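Local coordinates for DUF3836 domain-containing protein (Bacteroides vulgatus, PDB 4R8O) that is of unknown function but folds as a single-layer antiparallel beta sheet, built from a run of beta hairpins, at residues Gln54-Ser58 with Asn59-Trp63; Phe25-Gly29 with Thr30-Asn34. All coordinates share one frame; numbering follows the deposited sequence.

In the fold
Contacts 1 and 2 are the tips of two hairpins in the same seven-stranded antiparallel sheet. The strands follow one another across the sheet in chain order. Contact 2 comes first in the chain and joins strands 18-28 and 31-42. Contact 1 follows and joins strands 48-57 and 62-73. Strands 31-42 and 48-57 are neighbours, and the contact centres lie about 15 Å apart. The two meet at Asn34. Trp56 CD1 lies 3.4 Å from Asn34 O, and Trp63 also packs on Asn34. This fits a single-layer sheet evolved from hairpin repeats: successive hairpin ends lie on the same side of the chain's centre and touch through the two tryptophans and Asn34.

Contact 1. Residues Gln54-Ser58 with Asn59-Trp63; sequences QKWNS and NKNRW
Trp56 and Trp63 form an edge-to-face aromatic pair on one face of the hairpin. The edge of the Trp56 six-membered ring points at the face of Trp63, with the planes 70° apart. Trp56 CE3 sits over the centre of the Trp63 ring system and is 3.5 Å from Trp63 CD2. Trp56 holds CG anti to its backbone nitrogen (chi1 -177°), which swings the indole across to the partner strand. One face of this indole covers the backbone of Arg62, with Trp56 CZ3 3.4 Å from Arg62 C. Alongside, Asn61 ND2 lies 3.6 Å from Trp56 CZ2. The edge of Trp63 in turn meets the backbone of Lys55.

Backbone hydrogen bonds close the hairpin. Asn57 N gives a nearly straight bond of 2.9 Å to Arg62 O. In return, Arg62 N reaches Asn57 O at 3.2 Å from above the carbonyl plane. Two weak bonds tighten the loop, from Lys60 N to Asn57 O and from Asn61 N to Ser58 O. Asn61 and Arg62 both face Asn57, which makes a G1 beta bulge. Asn61 has the positive phi (46°) usual for the first bulge position.

On the other face, Asn57 ND2 lies 3.2 Å from Lys60 CB and is hydrogen-bonded to Glu64.

Gln54 bridges two flanking strands, with NE2 bonded to Asn65 and OE1 to Asn39. Strand 31-42 borders strand 48-57: Gln54 and Trp56 bond to it through the backbone, at Lys37 and Tyr35, and Trp63 also packs on Lys37.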
ATOM      1  N   GLN A  54      -1.232   1.942  -4.470  1.00 51.29           N
ATOM      2  CA  GLN A  54      -1.737   2.212  -5.812  1.00 52.86           C
ATOM      3  C   GLN A  54      -1.494   3.653  -6.166  1.00 58.86           C
ATOM      4  O   GLN A  54      -1.506   4.508  -5.293  1.00 61.58           O
ATOM      5  CB  GLN A  54      -3.213   1.895  -5.881  1.00 50.99           C
ATOM      6  CG  GLN A  54      -3.483   0.423  -5.830  1.00 53.17           C
ATOM      7  CD  GLN A  54      -4.962   0.113  -5.980  1.00 56.16           C
ATOM      8  OE1 GLN A  54      -5.779   0.652  -5.257  1.00 57.56           O
ATOM      9  NE2 GLN A  54      -5.306  -0.780  -6.911  1.00 60.44           N
ATOM     10  N   LYS A  55      -1.313   3.910  -7.450  1.00 62.85           N
ATOM     11  CA  LYS A  55      -1.091   5.247  -7.964  1.00 74.76           C
ATOM     12  C   LYS A  55      -2.278   5.696  -8.812  1.00 73.45           C
ATOM     13  O   LYS A  55      -2.916   4.896  -9.498  1.00 72.45           O
ATOM     14  CB  LYS A  55       0.209   5.278  -8.777  1.00 88.79           C
ATOM     15  CG  LYS A  55       0.374   4.184  -9.851  1.00101.53           C
ATOM     16  CD  LYS A  55       1.301   4.571 -11.013  1.00108.54           C
ATOM     17  CE  LYS A  55       0.796   5.815 -11.750  1.00113.62           C
ATOM     18  NZ  LYS A  55       1.264   5.912 -13.157  1.00120.41           N
ATOM     19  N   TRP A  56      -2.563   6.987  -8.779  1.00 71.48           N
ATOM     20  CA  TRP A  56      -3.669   7.518  -9.566  1.00 70.95           C
ATOM     21  C   TRP A  56      -3.162   7.835 -10.965  1.00 69.19           C
ATOM     22  O   TRP A  56      -2.196   8.596 -11.113  1.00 60.18           O
ATOM     23  CB  TRP A  56      -4.247   8.760  -8.907  1.00 71.20           C
ATOM     24  CG  TRP A  56      -5.424   9.307  -9.631  1.00 69.16           C
ATOM     25  CD1 TRP A  56      -5.475  10.478 -10.318  1.00 70.16           C
ATOM     26  CD2 TRP A  56      -6.703   8.699  -9.765  1.00 67.89           C
ATOM     27  NE1 TRP A  56      -6.718  10.654 -10.867  1.00 65.63           N
ATOM     28  CE2 TRP A  56      -7.500   9.580 -10.532  1.00 66.55           C
ATOM     29  CE3 TRP A  56      -7.263   7.500  -9.295  1.00 73.52           C
ATOM     30  CZ2 TRP A  56      -8.821   9.306 -10.851  1.00 66.49           C
ATOM     31  CZ3 TRP A  56      -8.588   7.223  -9.598  1.00 71.81           C
ATOM     32  CH2 TRP A  56      -9.354   8.130 -10.384  1.00 68.57           C
ATOM     33  N   ASN A  57      -3.811   7.266 -11.979  1.00 72.23           N
ATOM     34  CA  ASN A  57      -3.511   7.624 -13.355  1.00 80.31           C
ATOM     35  C   ASN A  57      -4.638   8.494 -13.870  1.00 82.40           C
ATOM     36  O   ASN A  57      -5.660   7.989 -14.353  1.00 76.92           O
ATOM     37  CB  ASN A  57      -3.323   6.399 -14.219  1.00 85.84           C
ATOM     38  CG  ASN A  57      -2.843   6.742 -15.620  1.00 94.32           C
ATOM     39  OD1 ASN A  57      -2.335   7.845 -15.872  1.00100.60           O
ATOM     40  ND2 ASN A  57      -2.986   5.798 -16.545  1.00102.81           N
ATOM     41  N   SER A  58      -4.432   9.808 -13.734  1.00 80.53           N
ATOM     42  CA  SER A  58      -5.442  10.805 -14.093  1.00 84.22           C
ATOM     43  C   SER A  58      -5.949  10.671 -15.518  1.00 84.77           C
ATOM     44  O   SER A  58      -7.158  10.719 -15.745  1.00 90.44           O
ATOM     45  CB  SER A  58      -4.882  12.204 -13.904  1.00 86.24           C
ATOM     46  OG  SER A  58      -3.733  12.358 -14.705  1.00 95.04           O
ATOM     47  N   ASN A  59      -5.032  10.410 -16.445  1.00 86.77           N
ATOM     48  CA  ASN A  59      -5.357  10.340 -17.874  1.00 93.92           C
ATOM     49  C   ASN A  59      -6.148   9.095 -18.251  1.00 93.51           C
ATOM     50  O   ASN A  59      -6.814   9.078 -19.292  1.00101.71           O
ATOM     51  CB  ASN A  59      -4.098  10.397 -18.764  1.00 95.92           C
ATOM     52  CG  ASN A  59      -3.207  11.589 -18.473  1.00 96.50           C
ATOM     53  OD1 ASN A  59      -3.246  12.609 -19.173  1.00102.55           O
ATOM     54  ND2 ASN A  59      -2.389  11.464 -17.437  1.00 94.36           N
ATOM     55  N   LYS A  60      -6.004   8.038 -17.466  1.00 90.54           N
ATOM     56  CA  LYS A  60      -6.857   6.868 -17.584  1.00 93.75           C
ATOM     57  C   LYS A  60      -7.875   6.904 -16.447  1.00 93.02           C
ATOM     58  O   LYS A  60      -8.722   6.018 -16.324  1.00 95.37           O
ATOM     59  CB  LYS A  60      -6.011   5.595 -17.565  1.00 94.69           C
ATOM     60  CG  LYS A  60      -6.803   4.346 -17.920  1.00105.15           C
ATOM     61  CD  LYS A  60      -5.940   3.142 -18.273  1.00114.40           C
ATOM     62  CE  LYS A  60      -6.815   1.951 -18.671  1.00113.56           C
ATOM     63  NZ  LYS A  60      -6.060   0.927 -19.443  1.00110.70           N
ATOM     64  N   ASN A  61      -7.785   7.936 -15.610  1.00 84.47           N
ATOM     65  CA  ASN A  61      -8.719   8.183 -14.538  1.00 82.96           C
ATOM     66  C   ASN A  61      -9.072   6.941 -13.696  1.00 78.02           C
ATOM     67  O   ASN A  61     -10.221   6.548 -13.570  1.00 81.30           O
ATOM     68  CB  ASN A  61      -9.965   8.860 -15.110  1.00 83.11           C
ATOM     69  CG  ASN A  61     -10.741   9.630 -14.056  1.00 81.75           C
ATOM     70  OD1 ASN A  61     -10.620  10.861 -13.950  1.00 75.64           O
ATOM     71  ND2 ASN A  61     -11.503   8.915 -13.244  1.00 78.39           N
ATOM     72  N   ARG A  62      -8.051   6.325 -13.126  1.00 78.96           N
ATOM     73  CA  ARG A  62      -8.235   5.105 -12.354  1.00 71.89           C
ATOM     74  C   ARG A  62      -7.050   4.870 -11.456  1.00 63.25           C
ATOM     75  O   ARG A  62      -5.975   5.424 -11.683  1.00 62.55           O
ATOM     76  CB  ARG A  62      -8.431   3.888 -13.281  1.00 72.63           C
ATOM     77  CG  ARG A  62      -7.267   3.578 -14.225  1.00 76.13           C
ATOM     78  CD  ARG A  62      -7.556   2.349 -15.067  1.00 82.93           C
ATOM     79  NE  ARG A  62      -7.492   1.151 -14.231  1.00 91.07           N
ATOM     80  CZ  ARG A  62      -6.415   0.369 -14.035  1.00 95.99           C
ATOM     81  NH1 ARG A  62      -5.249   0.574 -14.663  1.00 98.92           N
ATOM     82  NH2 ARG A  62      -6.522  -0.681 -13.217  1.00 95.39           N
ATOM     83  N   TRP A  63      -7.260   3.999 -10.472  1.00 61.83           N
ATOM     84  CA  TRP A  63      -6.215   3.548  -9.544  1.00 63.11           C
ATOM     85  C   TRP A  63      -5.434   2.381 -10.150  1.00 61.20           C
ATOM     86  O   TRP A  63      -6.025   1.319 -10.384  1.00 66.85           O
ATOM     87  CB  TRP A  63      -6.835   3.092  -8.206  1.00 59.94           C
ATOM     88  CG  TRP A  63      -7.313   4.207  -7.320  1.00 56.04           C
ATOM     89  CD1 TRP A  63      -8.582   4.407  -6.886  1.00 53.09           C
ATOM     90  CD2 TRP A  63      -6.516   5.237  -6.719  1.00 56.76           C
ATOM     91  NE1 TRP A  63      -8.645   5.500  -6.082  1.00 50.63           N
ATOM     92  CE2 TRP A  63      -7.395   6.043  -5.957  1.00 58.84           C
ATOM     93  CE3 TRP A  63      -5.149   5.565  -6.758  1.00 60.38           C
ATOM     94  CZ2 TRP A  63      -6.953   7.170  -5.217  1.00 59.69           C
ATOM     95  CZ3 TRP A  63      -4.694   6.687  -6.013  1.00 64.07           C
ATOM     96  CH2 TRP A  63      -5.595   7.471  -5.260  1.00 66.70           C
TER

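Contact 2. Residues Phe25-Gly29 with Thr30-Asn34; sequences FKMEG and TMLTN
Lys26 and Thr33 face each other as an antiparallel hydrogen-bonded pair, with Lys26 N 2.9 Å from Thr33 O and Thr33 N 2.8 Å from Lys26 O, where the short strand segments 25-28 and 31-34 run with their N-to-C directions 147° apart.

Phe25 and Leu32 carry the main side-chain packing, although they are not a facing pair. Leu32 CD1 stands over the centre of the Phe25 ring in a CH-pi contact, 4.1 Å from the centroid. The second methyl, Leu32 CD2, touches Phe25 CB at 3.9 Å. Phe25 keeps CG beside its backbone nitrogen (chi1 -48°), and in this pose the ring reaches both Leu32 and Asn34. The Asn34 amide lies side by side with the ring, with OD1 3.1 Å from Phe25 CE2. Thr33 O lies at the ring edge. An alanine in place of Phe25 is likely to leave Leu32 CD1 without the ring face it packs on and the Asn34 amide freer to turn.

The two strands are joined by a type II' beta turn from Glu28 to Met31, the tight tip of a two-residue beta hairpin. Across it, Glu28 N makes a weak bond to Met31 O. Gly29 takes the first inner position with a positive phi of 84°, a backbone shape that favours glycine. Thr30 takes the second.

Met27, present as selenomethionine, faces Leu32 as an antiparallel non-hydrogen-bonded pair. Its chain bends at the last torsion, and Met27 CE meets Leu32 CD2 at 3.6 Å. Met27 also packs on Ile9 of strand 8-15, which borders strand 18-28. On the opposite face, Thr33 CG2 approaches Lys26 O to 3.2 Å. The amino end of Lys26 makes a cation-pi contact with Tyr35.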
ATOM      1  N   PHE A  25      -3.533  12.824  -1.409  1.00 59.64           N
ATOM      2  CA  PHE A  25      -3.864  13.730  -2.478  1.00 60.47           C
ATOM      3  C   PHE A  25      -2.813  14.823  -2.562  1.00 65.84           C
ATOM      4  O   PHE A  25      -2.082  15.068  -1.605  1.00 61.69           O
ATOM      5  CB  PHE A  25      -5.170  14.465  -2.211  1.00 58.89           C
ATOM      6  CG  PHE A  25      -6.329  13.614  -1.785  1.00 57.38           C
ATOM      7  CD1 PHE A  25      -6.563  13.357  -0.428  1.00 57.44           C
ATOM      8  CD2 PHE A  25      -7.299  13.201  -2.714  1.00 57.28           C
ATOM      9  CE1 PHE A  25      -7.680  12.620  -0.013  1.00 59.08           C
ATOM     10  CE2 PHE A  25      -8.441  12.482  -2.285  1.00 55.85           C
ATOM     11  CZ  PHE A  25      -8.615  12.167  -0.939  1.00 53.14           C
ATOM     12  N   LYS A  26      -2.806  15.506  -3.702  1.00 72.85           N
ATOM     13  CA  LYS A  26      -2.162  16.808  -3.853  1.00 77.38           C
ATOM     14  C   LYS A  26      -3.293  17.845  -3.903  1.00 84.03           C
ATOM     15  O   LYS A  26      -4.427  17.517  -4.285  1.00 82.66           O
ATOM     16  CB  LYS A  26      -1.351  16.842  -5.137  1.00 76.11           C
ATOM     17  CG  LYS A  26      -0.188  15.849  -5.166  1.00 82.66           C
ATOM     18  CD  LYS A  26       0.538  15.873  -6.505  1.00 85.86           C
ATOM     19  CE  LYS A  26       1.853  15.102  -6.475  1.00 87.47           C
ATOM     20  NZ  LYS A  26       2.508  15.151  -7.811  1.00 88.37           N
HETATM   21  N   MSE A  27      -2.997  19.089  -3.525  1.00 89.66           N
HETATM   22  CA  MSE A  27      -4.003  20.144  -3.525  1.00 92.81           C
HETATM   23  C   MSE A  27      -3.577  21.421  -4.168  1.00 98.94           C
HETATM   24  O   MSE A  27      -2.723  22.129  -3.647  1.00101.36           O
HETATM   25  CB  MSE A  27      -4.410  20.417  -2.106  1.00 90.78           C
HETATM   26  CG  MSE A  27      -5.789  21.052  -2.064  1.00 91.39           C
HETATM   27 SE   MSE A  27      -5.958  21.823  -0.277  0.75 94.97          SE
HETATM   28  CE  MSE A  27      -5.669  20.273   0.812  1.00 92.10           C
ATOM     29  N   GLU A  28      -4.198  21.728  -5.307  1.00104.33           N
ATOM     30  CA  GLU A  28      -4.078  23.035  -5.952  1.00104.73           C
ATOM     31  C   GLU A  28      -5.145  23.962  -5.376  1.00105.49           C
ATOM     32  O   GLU A  28      -6.262  24.036  -5.888  1.00109.82           O
ATOM     33  CB  GLU A  28      -4.232  22.901  -7.471  1.00106.12           C
ATOM     34  CG  GLU A  28      -3.911  24.165  -8.252  1.00109.12           C
ATOM     35  CD  GLU A  28      -2.451  24.591  -8.155  1.00111.59           C
ATOM     36  OE1 GLU A  28      -1.580  23.751  -7.835  1.00103.68           O
ATOM     37  OE2 GLU A  28      -2.172  25.785  -8.397  1.00116.88           O
ATOM     38  N   GLY A  29      -4.804  24.652  -4.289  1.00100.25           N
ATOM     39  CA  GLY A  29      -5.702  25.637  -3.665  1.00 94.83           C
ATOM     40  C   GLY A  29      -6.718  25.017  -2.709  1.00 95.55           C
ATOM     41  O   GLY A  29      -6.422  24.842  -1.532  1.00 92.15           O
ATOM     42  N   THR A  30      -7.920  24.723  -3.211  1.00 95.41           N
ATOM     43  CA  THR A  30      -8.965  23.983  -2.461  1.00 91.40           C
ATOM     44  C   THR A  30      -9.381  22.642  -3.107  1.00 89.51           C
ATOM     45  O   THR A  30     -10.017  21.801  -2.454  1.00 75.93           O
ATOM     46  CB  THR A  30     -10.206  24.884  -2.233  1.00 97.60           C
ATOM     47  OG1 THR A  30     -11.102  24.281  -1.287  1.00 89.24           O
ATOM     48  CG2 THR A  30     -10.968  25.168  -3.544  1.00 98.68           C
HETATM   49  N   MSE A  31      -9.019  22.456  -4.372  1.00 86.61           N
HETATM   50  CA  MSE A  31      -9.356  21.258  -5.075  1.00 91.94           C
HETATM   51  C   MSE A  31      -8.273  20.221  -4.845  1.00 88.11           C
HETATM   52  O   MSE A  31      -7.075  20.457  -5.105  1.00 83.75           O
HETATM   53  CB  MSE A  31      -9.526  21.567  -6.550  1.00 97.53           C
HETATM   54  CG  MSE A  31     -10.322  20.450  -7.202  1.00114.21           C
HETATM   55 SE   MSE A  31      -9.870  20.379  -9.122  0.75134.25          SE
HETATM   56  CE  MSE A  31     -10.675  18.615  -9.490  1.00125.66           C
ATOM     57  N   LEU A  32      -8.722  19.056  -4.376  1.00 77.17           N
ATOM     58  CA  LEU A  32      -7.879  17.883  -4.148  1.00 73.86           C
ATOM     59  C   LEU A  32      -7.792  17.051  -5.395  1.00 73.76           C
ATOM     60  O   LEU A  32      -8.775  16.868  -6.108  1.00 77.64           O
ATOM     61  CB  LEU A  32      -8.483  16.965  -3.084  1.00 71.21           C
ATOM     62  CG  LEU A  32      -8.570  17.430  -1.647  1.00 70.05           C
ATOM     63  CD1 LEU A  32      -9.407  16.463  -0.823  1.00 69.58           C
ATOM     64  CD2 LEU A  32      -7.179  17.558  -1.053  1.00 78.20           C
ATOM     65  N   THR A  33      -6.635  16.466  -5.610  1.00 76.13           N
ATOM     66  CA  THR A  33      -6.464  15.595  -6.746  1.00 79.19           C
ATOM     67  C   THR A  33      -5.782  14.336  -6.258  1.00 78.76           C
ATOM     68  O   THR A  33      -4.782  14.373  -5.539  1.00 86.20           O
ATOM     69  CB  THR A  33      -5.761  16.309  -7.906  1.00 84.53           C
ATOM     70  OG1 THR A  33      -5.442  15.359  -8.920  1.00 81.73           O
ATOM     71  CG2 THR A  33      -4.503  17.042  -7.451  1.00 88.85           C
ATOM     72  N   ASN A  34      -6.373  13.212  -6.624  1.00 76.82           N
ATOM     73  CA  ASN A  34      -5.895  11.912  -6.188  1.00 70.77           C
ATOM     74  C   ASN A  34      -4.452  11.666  -6.557  1.00 70.82           C
ATOM     75  O   ASN A  34      -4.055  11.982  -7.678  1.00 72.05           O
ATOM     76  CB  ASN A  34      -6.736  10.799  -6.824  1.00 63.74           C
ATOM     77  CG  ASN A  34      -8.082  10.634  -6.172  1.00 63.53           C
ATOM     78  OD1 ASN A  34      -8.315  11.144  -5.079  1.00 66.53           O
ATOM     79  ND2 ASN A  34      -8.988   9.899  -6.831  1.00 60.00           N
TER